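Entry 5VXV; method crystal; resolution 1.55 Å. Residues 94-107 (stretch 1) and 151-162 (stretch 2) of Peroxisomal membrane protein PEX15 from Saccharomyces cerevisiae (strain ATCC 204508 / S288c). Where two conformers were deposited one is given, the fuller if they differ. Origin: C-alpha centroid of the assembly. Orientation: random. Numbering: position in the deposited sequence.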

# COMPACT_ATOMS: atom_id res chain seq x y z
N ILE A 94 -1.17 -0.06 7.02
CA ILE A 94 -2.03 0.57 6.02
C ILE A 94 -1.27 0.72 4.71
O ILE A 94 -1.81 0.45 3.63
CB ILE A 94 -2.55 1.92 6.55
CG1 ILE A 94 -3.58 1.67 7.66
CG2 ILE A 94 -3.17 2.76 5.44
CD1 ILE A 94 -3.84 2.87 8.54
N ASN A 95 -0.01 1.14 4.78
CA ASN A 95 0.79 1.30 3.57
C ASN A 95 1.03 -0.04 2.89
O ASN A 95 0.96 -0.13 1.66
CB ASN A 95 2.12 1.98 3.91
CG ASN A 95 1.94 3.43 4.31
OD1 ASN A 95 0.88 4.03 4.07
ND2 ASN A 95 2.96 4.02 4.92
N LYS A 96 1.31 -1.09 3.66
CA LYS A 96 1.44 -2.43 3.08
C LYS A 96 0.16 -2.83 2.36
O LYS A 96 0.20 -3.37 1.25
CB LYS A 96 1.79 -3.46 4.15
CG LYS A 96 3.20 -3.34 4.71
CD LYS A 96 3.53 -4.51 5.63
CE LYS A 96 4.93 -4.36 6.22
NZ LYS A 96 5.34 -5.53 7.06
N PHE A 97 -1.00 -2.58 2.98
CA PHE A 97 -2.27 -2.93 2.36
C PHE A 97 -2.44 -2.22 1.02
O PHE A 97 -2.80 -2.84 0.01
CB PHE A 97 -3.43 -2.59 3.30
CG PHE A 97 -4.78 -2.79 2.68
CD1 PHE A 97 -5.39 -4.04 2.72
CD2 PHE A 97 -5.44 -1.75 2.06
CE1 PHE A 97 -6.63 -4.23 2.15
CE2 PHE A 97 -6.68 -1.94 1.49
CZ PHE A 97 -7.28 -3.18 1.53
N PHE A 98 -2.17 -0.91 0.98
CA PHE A 98 -2.29 -0.18 -0.28
C PHE A 98 -1.34 -0.76 -1.34
O PHE A 98 -1.72 -0.89 -2.51
CB PHE A 98 -2.02 1.31 -0.07
CG PHE A 98 -3.15 2.05 0.62
CD1 PHE A 98 -4.47 1.78 0.30
CD2 PHE A 98 -2.88 3.01 1.58
CE1 PHE A 98 -5.50 2.46 0.93
CE2 PHE A 98 -3.91 3.69 2.21
CZ PHE A 98 -5.22 3.41 1.88
N ARG A 99 -0.12 -1.11 -0.94
CA ARG A 99 0.81 -1.69 -1.91
C ARG A 99 0.28 -3.01 -2.45
O ARG A 99 0.50 -3.34 -3.62
CB ARG A 99 2.19 -1.87 -1.27
CG ARG A 99 2.95 -0.57 -1.07
CD ARG A 99 4.44 -0.82 -0.85
NE ARG A 99 4.71 -1.47 0.43
CZ ARG A 99 5.03 -0.84 1.55
NH1 ARG A 99 5.12 0.49 1.59
NH2 ARG A 99 5.25 -1.53 2.66
N CYS A 100 -0.41 -3.79 -1.61
CA CYS A 100 -0.99 -5.04 -2.08
C CYS A 100 -2.12 -4.79 -3.08
O CYS A 100 -2.24 -5.51 -4.08
CB CYS A 100 -1.49 -5.87 -0.90
SG CYS A 100 -0.17 -6.54 0.14
N CYS A 101 -2.95 -3.78 -2.83
CA CYS A 101 -3.98 -3.42 -3.81
C CYS A 101 -3.35 -3.00 -5.13
O CYS A 101 -3.84 -3.36 -6.20
CB CYS A 101 -4.85 -2.28 -3.26
SG CYS A 101 -5.82 -2.71 -1.80
N ILE A 102 -2.25 -2.25 -5.06
CA ILE A 102 -1.55 -1.83 -6.27
C ILE A 102 -1.02 -3.04 -7.04
O ILE A 102 -1.08 -3.09 -8.27
CB ILE A 102 -0.42 -0.86 -5.90
CG1 ILE A 102 -1.01 0.46 -5.39
CG2 ILE A 102 0.52 -0.61 -7.08
CD1 ILE A 102 -0.03 1.33 -4.63
N LYS A 103 -0.51 -4.03 -6.31
CA LYS A 103 0.05 -5.22 -6.96
C LYS A 103 -1.01 -5.97 -7.75
O LYS A 103 -0.71 -6.56 -8.80
CB LYS A 103 0.70 -6.13 -5.93
CG LYS A 103 2.10 -5.70 -5.54
CD LYS A 103 2.68 -6.56 -4.45
CE LYS A 103 4.03 -6.04 -4.00
NZ LYS A 103 4.54 -6.77 -2.80
N VAL A 104 -2.26 -5.98 -7.27
CA VAL A 104 -3.34 -6.62 -8.00
C VAL A 104 -3.60 -5.88 -9.31
O VAL A 104 -3.67 -6.49 -10.39
CB VAL A 104 -4.62 -6.68 -7.14
CG1 VAL A 104 -5.83 -7.09 -7.97
CG2 VAL A 104 -4.42 -7.65 -5.98
N ILE A 105 -3.75 -4.56 -9.24
CA ILE A 105 -4.02 -3.77 -10.44
C ILE A 105 -2.88 -3.92 -11.43
O ILE A 105 -3.10 -4.04 -12.64
CB ILE A 105 -4.25 -2.30 -10.05
CG1 ILE A 105 -5.48 -2.16 -9.15
CG2 ILE A 105 -4.42 -1.43 -11.30
CD1 ILE A 105 -5.62 -0.80 -8.49
N GLN A 106 -1.64 -3.91 -10.93
CA GLN A 106 -0.48 -3.85 -11.81
C GLN A 106 -0.26 -5.16 -12.56
O GLN A 106 0.11 -5.14 -13.74
CB GLN A 106 0.75 -3.48 -10.99
CG GLN A 106 2.03 -3.34 -11.79
CD GLN A 106 3.20 -2.91 -10.92
OE1 GLN A 106 3.05 -2.67 -9.73
NE2 GLN A 106 4.38 -2.82 -11.52
N PHE A 107 -0.46 -6.30 -11.90
CA PHE A 107 -0.07 -7.58 -12.46
C PHE A 107 -1.22 -8.54 -12.73
O PHE A 107 -1.12 -9.35 -13.66
CB PHE A 107 0.94 -8.29 -11.54
CG PHE A 107 2.21 -7.51 -11.33
CD1 PHE A 107 3.10 -7.33 -12.36
CD2 PHE A 107 2.50 -6.97 -10.09
CE1 PHE A 107 4.27 -6.61 -12.17
CE2 PHE A 107 3.67 -6.25 -9.89
CZ PHE A 107 4.56 -6.08 -10.93
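Stretch 2 (151-162) EIFIFQVKVKLH

Stretch 2 continues a helix that begins earlier in the chain, and packs alongside the helix of stretch 1 in the same N-to-C direction. The two axes are almost parallel, at 4°, and approach to 10.9 Å, so the side chains, rather than the backbones, fill the space between them. Along the pair, the CA of Arg99 lies 7.5 Å from the CA of Ile152, the CA of Ile102 is 7.5 Å from the CA of Val157, and the CA of Gln106 is 6.5 Å from the CA of Leu161. The step from Arg99 to Ile102 spans three residues where Ile152 to Val157 spans five; from there to Gln106 and Leu161 both chains advance four. The longer step in stretch 2 falls within its wider pi-type turn, residues 152-161, where Val157 N bonds to Ile152 O (3.2 Å), Lys158 N to Phe153 O (3.0 Å) and Leu161 N to Gln156 O (3.1 Å).

Ile152, Leu161 and Ile102 bury the most surface, each close to 88 Å² of a total of 479 Å² summed over both sides. Ile102 is the knob of the contact, seated among Ile152, Gln156, Val157 and Leu161. With chi1 near -69° and chi2 near 163°, its CD1 extends to 3.6 Å from Ile152 CG2 and 3.9 Å from Val157 CG2, while its CG2 lies 4.1 Å from Leu161 CD1.

Ile152 points toward stretch 1 and also reaches the preceding turns of that helix. Its CD1 comes within 3.6 Å of Asn95 CB and 3.7 Å of Arg99 NH1, so that one methyl group touches both residues.

At the other end of the contact, the CA-to-CB bond of Leu161 points sideways, but an m, t rotamer brings the end of the side chain nearer to stretch 1. Its CD2 lies 3.9 Å from Ile105 CG2 and 3.9 Å from Gln106 CB, closing the apolar seam one turn beyond Ile102. Next to it, Gln106 NE2 lies 4.1 Å from Lys160 CG, the last side-chain atom modelled for that lysine.

Polar groups line the seam without a direct hydrogen bond between the modelled atoms of the two stretches. Gln156 points toward stretch 1, and its NE2 rests 3.4 Å from Arg99 CD. A water links the two helices instead, donating to the backbone Arg99 O at 2.8 Å and to Gln156 OE1 at 3.0 Å. The guanidinium nitrogens of Arg99 are hydrogen-bonded elsewhere in the structure.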

# COMPACT_ATOMS: atom_id res chain seq x y z
N GLU A 151 4.29 9.02 -0.70
CA GLU A 151 5.17 8.58 -1.78
C GLU A 151 4.62 7.35 -2.49
O GLU A 151 4.86 7.18 -3.69
CB GLU A 151 6.58 8.34 -1.23
CG GLU A 151 7.25 9.66 -0.84
CD GLU A 151 8.73 9.53 -0.55
OE1 GLU A 151 9.25 8.40 -0.55
OE2 GLU A 151 9.38 10.58 -0.33
N ILE A 152 3.84 6.51 -1.80
CA ILE A 152 3.10 5.46 -2.51
C ILE A 152 2.13 6.09 -3.50
O ILE A 152 2.07 5.71 -4.67
CB ILE A 152 2.36 4.55 -1.51
CG1 ILE A 152 3.35 3.73 -0.68
CG2 ILE A 152 1.41 3.61 -2.26
CD1 ILE A 152 2.71 3.03 0.51
N PHE A 153 1.35 7.07 -3.03
CA PHE A 153 0.37 7.72 -3.89
C PHE A 153 1.04 8.29 -5.14
O PHE A 153 0.57 8.07 -6.26
CB PHE A 153 -0.36 8.81 -3.11
CG PHE A 153 -1.47 9.48 -3.88
CD1 PHE A 153 -1.21 10.58 -4.67
CD2 PHE A 153 -2.77 9.00 -3.80
CE1 PHE A 153 -2.22 11.20 -5.38
CE2 PHE A 153 -3.78 9.62 -4.51
CZ PHE A 153 -3.51 10.71 -5.30
N ILE A 154 2.14 9.01 -4.96
CA ILE A 154 2.78 9.69 -6.09
C ILE A 154 3.52 8.69 -6.97
O ILE A 154 3.30 8.63 -8.19
CB ILE A 154 3.71 10.80 -5.59
CG1 ILE A 154 2.89 11.90 -4.90
CG2 ILE A 154 4.52 11.39 -6.75
CD1 ILE A 154 3.71 13.00 -4.27
N PHE A 155 4.41 7.88 -6.38
CA PHE A 155 5.32 7.09 -7.19
C PHE A 155 4.68 5.79 -7.68
O PHE A 155 4.97 5.34 -8.80
CB PHE A 155 6.60 6.78 -6.41
CG PHE A 155 7.41 8.01 -6.08
CD1 PHE A 155 7.75 8.91 -7.07
CD2 PHE A 155 7.82 8.25 -4.78
CE1 PHE A 155 8.49 10.04 -6.77
CE2 PHE A 155 8.56 9.38 -4.48
CZ PHE A 155 8.90 10.27 -5.47
N GLN A 156 3.83 5.16 -6.87
CA GLN A 156 3.24 3.90 -7.29
C GLN A 156 1.92 4.08 -8.04
O GLN A 156 1.63 3.29 -8.95
CB GLN A 156 3.02 2.98 -6.08
CG GLN A 156 4.31 2.64 -5.35
CD GLN A 156 4.26 1.28 -4.67
OE1 GLN A 156 3.53 0.39 -5.09
NE2 GLN A 156 5.05 1.12 -3.62
N VAL A 157 1.13 5.09 -7.70
CA VAL A 157 -0.18 5.26 -8.31
C VAL A 157 -0.10 6.27 -9.46
O VAL A 157 -0.36 5.92 -10.62
CB VAL A 157 -1.23 5.69 -7.27
CG1 VAL A 157 -2.61 5.77 -7.91
CG2 VAL A 157 -1.25 4.70 -6.11
N LYS A 158 0.28 7.51 -9.16
CA LYS A 158 0.27 8.54 -10.21
C LYS A 158 1.31 8.24 -11.28
O LYS A 158 1.07 8.47 -12.47
CB LYS A 158 0.50 9.93 -9.61
CG LYS A 158 -0.50 10.36 -8.53
CD LYS A 158 -1.96 10.20 -8.94
CE LYS A 158 -2.33 11.03 -10.15
NZ LYS A 158 -3.81 11.13 -10.32
N VAL A 159 2.48 7.74 -10.89
CA VAL A 159 3.55 7.44 -11.83
C VAL A 159 3.37 6.05 -12.43
O VAL A 159 3.09 5.90 -13.62
CB VAL A 159 4.93 7.58 -11.16
CG1 VAL A 159 6.05 7.01 -12.05
CG2 VAL A 159 5.22 9.03 -10.84
N LYS A 160 3.51 5.01 -11.60
CA LYS A 160 3.63 3.66 -12.13
C LYS A 160 2.32 3.16 -12.74
O LYS A 160 2.30 2.71 -13.89
CB LYS A 160 4.11 2.70 -11.03
CG LYS A 160 4.34 1.28 -11.52
N LEU A 161 1.22 3.21 -11.99
CA LEU A 161 -0.02 2.62 -12.49
C LEU A 161 -0.54 3.35 -13.72
O LEU A 161 -1.21 2.74 -14.56
CB LEU A 161 -1.08 2.59 -11.39
CG LEU A 161 -0.92 1.52 -10.30
CD1 LEU A 161 -2.08 1.59 -9.31
CD2 LEU A 161 -0.82 0.12 -10.88
N HIS A 162 -0.25 4.65 -13.85
CA HIS A 162 -0.65 5.40 -15.03
C HIS A 162 0.43 5.43 -16.11
O HIS A 162 0.19 5.97 -17.19
CB HIS A 162 -1.02 6.84 -14.65
CG HIS A 162 -2.32 6.97 -13.92
ND1 HIS A 162 -3.51 6.53 -14.45
CD2 HIS A 162 -2.61 7.49 -12.71
CE1 HIS A 162 -4.49 6.78 -13.59
NE2 HIS A 162 -3.97 7.36 -12.53
O HOH W 1 2.91 -2.49 -4.84